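Local coordinates for siderophore enterobactin esterase (Emericella nidulans, PDB 6GUO) that hydrolyses the ester bonds of the bacterial xenosiderophore enterobactin, releasing its iron inside the cell, and works as a homodimer, at the interface of chains A and B. Coordinates in Å, arbitrary orientation; residue numbers count along the deposited sequence, not the author numbering. Chains: chain A/B, Putative siderophore-degrading esterase (Eurofung).

Contact 1: the interface of chains A and B. Residues chain A 277, 279, 282, 289-290, 293; chain B 279, 282, 289-290, 293.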
# COMPACT_ATOMS: atom_id res chain seq x y z
N LYS A 277 -1.77 -11.85 12.69
CA LYS A 277 -2.62 -10.66 12.63
C LYS A 277 -3.84 -10.94 11.76
O LYS A 277 -3.70 -11.31 10.59
CB LYS A 277 -1.84 -9.46 12.09
CG LYS A 277 -2.64 -8.18 11.83
CD LYS A 277 -3.25 -7.60 13.10
CE LYS A 277 -4.25 -6.49 12.78
NZ LYS A 277 -3.62 -5.17 12.56
N TYR A 279 -6.75 -9.05 9.94
CA TYR A 279 -7.13 -7.72 9.47
C TYR A 279 -8.64 -7.65 9.34
O TYR A 279 -9.22 -8.26 8.44
CB TYR A 279 -6.43 -7.38 8.15
CG TYR A 279 -4.97 -7.06 8.33
CD1 TYR A 279 -4.56 -5.78 8.68
CD2 TYR A 279 -3.98 -8.04 8.17
CE1 TYR A 279 -3.23 -5.47 8.86
CE2 TYR A 279 -2.64 -7.74 8.35
CZ TYR A 279 -2.27 -6.45 8.70
OH TYR A 279 -0.96 -6.13 8.89
N GLU A 282 -11.24 -7.10 5.92
CA GLU A 282 -10.50 -7.25 4.67
C GLU A 282 -10.76 -8.63 4.09
O GLU A 282 -10.92 -9.61 4.82
CB GLU A 282 -9.00 -7.05 4.89
CG GLU A 282 -8.60 -5.75 5.59
CD GLU A 282 -8.80 -4.48 4.76
OE1 GLU A 282 -9.29 -4.53 3.61
OE2 GLU A 282 -8.43 -3.41 5.28
N GLY A 289 -2.56 -4.98 0.58
CA GLY A 289 -1.97 -3.70 0.94
C GLY A 289 -1.66 -3.57 2.43
O GLY A 289 -0.51 -3.35 2.80
N PRO A 290 -2.69 -3.73 3.29
CA PRO A 290 -2.48 -3.71 4.74
C PRO A 290 -1.49 -4.74 5.26
O PRO A 290 -0.66 -4.41 6.12
CB PRO A 290 -3.88 -3.98 5.31
CG PRO A 290 -4.82 -3.53 4.25
CD PRO A 290 -4.12 -3.73 2.94
N SER A 293 2.10 -3.72 4.02
CA SER A 293 2.49 -2.57 4.83
C SER A 293 2.84 -3.01 6.25
O SER A 293 3.88 -2.64 6.78
CB SER A 293 1.38 -1.52 4.88
OG SER A 293 1.16 -0.95 3.60
N TYR B 279 -8.68 1.50 12.15
CA TYR B 279 -7.74 0.43 11.82
C TYR B 279 -7.02 0.01 13.09
O TYR B 279 -6.16 0.74 13.60
CB TYR B 279 -6.76 0.90 10.75
CG TYR B 279 -7.40 1.03 9.39
CD1 TYR B 279 -7.53 -0.08 8.56
CD2 TYR B 279 -7.90 2.25 8.94
CE1 TYR B 279 -8.13 0.02 7.31
CE2 TYR B 279 -8.50 2.36 7.69
CZ TYR B 279 -8.60 1.25 6.88
OH TYR B 279 -9.20 1.35 5.66
N GLU B 282 -2.92 0.09 14.36
CA GLU B 282 -2.12 0.94 13.48
C GLU B 282 -1.86 2.28 14.15
O GLU B 282 -2.70 2.78 14.89
CB GLU B 282 -2.81 1.15 12.12
CG GLU B 282 -3.21 -0.12 11.38
CD GLU B 282 -2.04 -0.95 10.87
OE1 GLU B 282 -0.86 -0.67 11.17
OE2 GLU B 282 -2.32 -1.92 10.13
N GLY B 289 -0.90 3.22 4.55
CA GLY B 289 -1.14 2.19 3.54
C GLY B 289 -2.53 1.57 3.63
O GLY B 289 -3.27 1.57 2.64
N PRO B 290 -2.90 1.04 4.81
CA PRO B 290 -4.23 0.47 5.01
C PRO B 290 -5.37 1.45 4.70
O PRO B 290 -6.33 1.06 4.03
CB PRO B 290 -4.22 0.09 6.49
CG PRO B 290 -2.80 -0.20 6.80
CD PRO B 290 -1.99 0.71 5.92
N SER B 293 -5.37 2.20 0.80
CA SER B 293 -5.94 1.02 0.15
C SER B 293 -7.44 0.90 0.42
O SER B 293 -8.22 0.71 -0.51
CB SER B 293 -5.21 -0.24 0.62
OG SER B 293 -3.85 -0.20 0.25
O HOH W 1 -0.85 -3.21 8.54
O HOH W 2 -10.34 -0.98 4.84
O HOH W 3 -7.42 -1.45 3.91
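The start of helix 288-301 of chain A meets the start of helix 288-302 of chain B around the two-fold axis. The end of strand 273-279 of each chain and the loops holding A:Glu282 and B:Glu282 flank them. A:Pro290 and B:Pro290 pack against each other at the centre. CG of the B:Pro290 ring lies 4.1 Å from A:Pro290 CA, in ordinary van der Waals contact. Beside them, A:Ser293 OG faces the CA of B:Gly289 at 3.9 Å. This hydroxyl stands beside its own backbone N (chi1 -66°) and turns back along the helix. A:Ser293 OG hydrogen-bonds A:Gly289 O at 3.0 Å, coming from above the carbonyl plane. B:Ser293 does the same.

On the flanks, B:Glu282 bends at chi2 (-68°) and brings OE2 to the edge of the A:Tyr279 ring, in its plane, 3.9 Å from CE1. A:Lys277 CG lies over one face of that ring, toward its rim. A:Lys277 NZ is 4.3 Å from B:Glu282 OE2 and may favour the charged carboxylate. Polar links across run through water. Water 1 lies 2.5 Å from B:Glu282 OE2 and also meets the phenol OH of A:Tyr279 and A:Pro290 O. On the twin flank, waters 2 and 3 join A:Glu282 OE2 to B:Tyr279 OH and B:Pro290 O. The site joins the subunits of the homodimer through packing of the two proline rings at the helix starts and a bridging water network.

Contact 2: the interface of chains A and B. Residues chain A 22-26, 31, 137, 141; chain B 3-7.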
# COMPACT_ATOMS: atom_id res chain seq x y z
N GLN A 22 15.49 -8.43 -16.90
CA GLN A 22 14.97 -9.74 -17.27
C GLN A 22 16.06 -10.78 -17.03
O GLN A 22 17.23 -10.51 -17.26
CB GLN A 22 14.49 -9.79 -18.73
CG GLN A 22 13.03 -9.36 -18.88
CD GLN A 22 12.47 -9.55 -20.28
OE1 GLN A 22 12.97 -10.36 -21.07
NE2 GLN A 22 11.40 -8.82 -20.59
N ILE A 23 15.66 -11.96 -16.55
CA ILE A 23 16.56 -13.09 -16.35
C ILE A 23 16.02 -14.23 -17.20
O ILE A 23 15.00 -14.83 -16.87
CB ILE A 23 16.68 -13.50 -14.87
CG1 ILE A 23 17.00 -12.28 -13.99
CG2 ILE A 23 17.77 -14.56 -14.71
CD1 ILE A 23 16.94 -12.54 -12.50
N ALA A 24 16.71 -14.50 -18.31
CA ALA A 24 16.28 -15.52 -19.27
C ALA A 24 17.11 -16.78 -19.07
O ALA A 24 18.27 -16.70 -18.70
CB ALA A 24 16.44 -15.00 -20.69
N GLY A 25 16.50 -17.93 -19.34
CA GLY A 25 17.16 -19.23 -19.18
C GLY A 25 16.20 -20.39 -19.00
O GLY A 25 16.39 -21.45 -19.61
N LYS A 26 15.18 -20.20 -18.17
CA LYS A 26 14.19 -21.25 -17.90
C LYS A 26 13.23 -21.42 -19.09
O LYS A 26 12.86 -20.44 -19.73
CB LYS A 26 13.39 -20.93 -16.64
CG LYS A 26 12.62 -22.13 -16.08
CD LYS A 26 11.66 -21.72 -14.98
CE LYS A 26 11.06 -22.94 -14.30
NZ LYS A 26 12.02 -23.61 -13.38
N TYR A 31 12.19 -14.41 -16.13
CA TYR A 31 11.72 -13.73 -14.94
C TYR A 31 12.01 -12.24 -15.10
O TYR A 31 12.87 -11.84 -15.89
CB TYR A 31 12.43 -14.27 -13.70
CG TYR A 31 12.03 -15.68 -13.35
CD1 TYR A 31 10.82 -15.94 -12.72
CD2 TYR A 31 12.86 -16.76 -13.66
CE1 TYR A 31 10.44 -17.23 -12.40
CE2 TYR A 31 12.49 -18.06 -13.34
CZ TYR A 31 11.28 -18.29 -12.70
OH TYR A 31 10.90 -19.58 -12.39
N PHE A 137 16.53 -20.69 -7.27
CA PHE A 137 16.72 -19.54 -8.17
C PHE A 137 16.90 -18.23 -7.40
O PHE A 137 17.81 -17.45 -7.68
CB PHE A 137 15.55 -19.45 -9.16
CG PHE A 137 15.56 -18.22 -10.02
CD1 PHE A 137 16.50 -18.07 -11.03
CD2 PHE A 137 14.60 -17.23 -9.84
CE1 PHE A 137 16.51 -16.94 -11.83
CE2 PHE A 137 14.61 -16.09 -10.64
CZ PHE A 137 15.56 -15.95 -11.64
N ILE A 141 20.76 -17.39 -7.63
CA ILE A 141 20.87 -16.54 -8.83
C ILE A 141 20.50 -15.09 -8.53
O ILE A 141 21.31 -14.18 -8.75
CB ILE A 141 20.00 -17.08 -9.99
CG1 ILE A 141 20.30 -18.56 -10.26
CG2 ILE A 141 20.18 -16.25 -11.25
CD1 ILE A 141 21.74 -18.87 -10.64
N THR B 3 22.04 -24.42 -15.80
CA THR B 3 21.22 -23.40 -16.52
C THR B 3 22.01 -22.11 -16.68
O THR B 3 22.58 -21.60 -15.71
CB THR B 3 19.91 -23.07 -15.78
OG1 THR B 3 19.18 -24.28 -15.56
CG2 THR B 3 19.04 -22.10 -16.59
N HIS B 4 22.02 -21.58 -17.89
CA HIS B 4 22.76 -20.36 -18.20
C HIS B 4 21.81 -19.19 -18.20
O HIS B 4 21.15 -18.89 -19.20
CB HIS B 4 23.52 -20.55 -19.50
CG HIS B 4 24.40 -21.75 -19.47
ND1 HIS B 4 24.39 -22.72 -20.45
CD2 HIS B 4 25.26 -22.19 -18.53
CE1 HIS B 4 25.24 -23.68 -20.13
NE2 HIS B 4 25.78 -23.38 -18.97
N TRP B 5 21.73 -18.55 -17.04
CA TRP B 5 20.87 -17.41 -16.83
C TRP B 5 21.52 -16.19 -17.47
O TRP B 5 22.71 -15.96 -17.29
CB TRP B 5 20.65 -17.15 -15.34
CG TRP B 5 20.07 -18.31 -14.62
CD1 TRP B 5 20.73 -19.18 -13.81
CD2 TRP B 5 18.71 -18.74 -14.66
NE1 TRP B 5 19.86 -20.13 -13.33
CE2 TRP B 5 18.61 -19.88 -13.83
CE3 TRP B 5 17.55 -18.27 -15.30
CZ2 TRP B 5 17.41 -20.56 -13.63
CZ3 TRP B 5 16.36 -18.95 -15.10
CH2 TRP B 5 16.30 -20.08 -14.27
N ALA B 6 20.73 -15.44 -18.23
CA ALA B 6 21.20 -14.23 -18.88
C ALA B 6 20.44 -13.06 -18.29
O ALA B 6 19.23 -12.98 -18.44
CB ALA B 6 20.95 -14.32 -20.37
N PHE B 7 21.15 -12.17 -17.60
CA PHE B 7 20.58 -10.93 -17.06
C PHE B 7 20.65 -9.85 -18.13
O PHE B 7 21.65 -9.76 -18.85
CB PHE B 7 21.35 -10.45 -15.83
CG PHE B 7 21.09 -11.26 -14.59
CD1 PHE B 7 20.31 -10.76 -13.56
CD2 PHE B 7 21.65 -12.53 -14.45
CE1 PHE B 7 20.07 -11.51 -12.42
CE2 PHE B 7 21.41 -13.28 -13.31
CZ PHE B 7 20.62 -12.77 -12.29
O HOH W 4 18.01 -11.55 -20.27
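This is an intermolecular antiparallel beta interface formed by an N-terminal arm: the first segment of chain B reaches over to chain A, extends its sheet and probably helps to tie the homodimer together. The start of strand 6-10 of chain B pairs antiparallel with the end of strand 18-24 of chain A. Two backbone hydrogen bonds pair A:Ala24 with B:Ala6. A:Ala24 N gives to B:Ala6 O at 2.9 Å, nearly straight (168° at H) and on a lone pair of the carbonyl. B:Ala6 N gives to A:Ala24 O at 2.8 Å, also in the carbonyl plane. Water 4 sits 2.6 Å from B:Ala6 O and links it more loosely to A:Gln22 O.

B:Trp5 buries far more surface than any other residue here. Its CG is anti to the carbonyl carbon (chi1 -58°), and chi2 of 103° turns the indole against A:Phe137 of helix 131-150. The CD1-CE1 edge of A:Phe137, its ring tilted steeply to the indole, meets one face off-centre, with CD1 3.7 Å from B:Trp5 CZ2. B:Thr3 CG2 covers the opposite face over its centre. A:Ile141 approaches the pyrrole end from the same side of the indole as A:Phe137, crossing at about a right angle, its CD1 tip 3.3 Å from B:Trp5 CD1. At the benzo end, A:Lys26 N lies 3.5 Å from B:Trp5 CZ3. The lysine is poorly ordered.

A:Ile23 serves both aromatic rings. Its CG2 branch touches B:Trp5 CE3 at 3.8 Å. Its CG1 branch lies over the face of B:Phe7, alongside that side chain, as a CH-pi contact 3.9 Å from the ring centroid. A:Ile141 CG2 meets the far end of the same ring at B:Phe7 CZ. A:Tyr31 CE2 lies over a face of A:Phe137, toward the rim, on the same side as the indole, and probably helps to position it. The site fixes the N-terminal arm of one subunit on its partner and probably strengthens the homodimer.

The centres of contact 1 and contact 2 lie about 34 Å apart, and they share no residues or secondary-structure elements. Both belong to one two-fold symmetric interface. Contact 1 sits on the axis and contains its own twin positions. Contact 2 is peripheral and recurs with the chains exchanged, so each subunit both gives an arm and receives one. The two differ in character: the central patch is small and largely water-bridged, while the peripheral one hides more surface and has direct backbone bonds. Together they probably hold the dimer at its middle and at both ends, limiting movement between subunits.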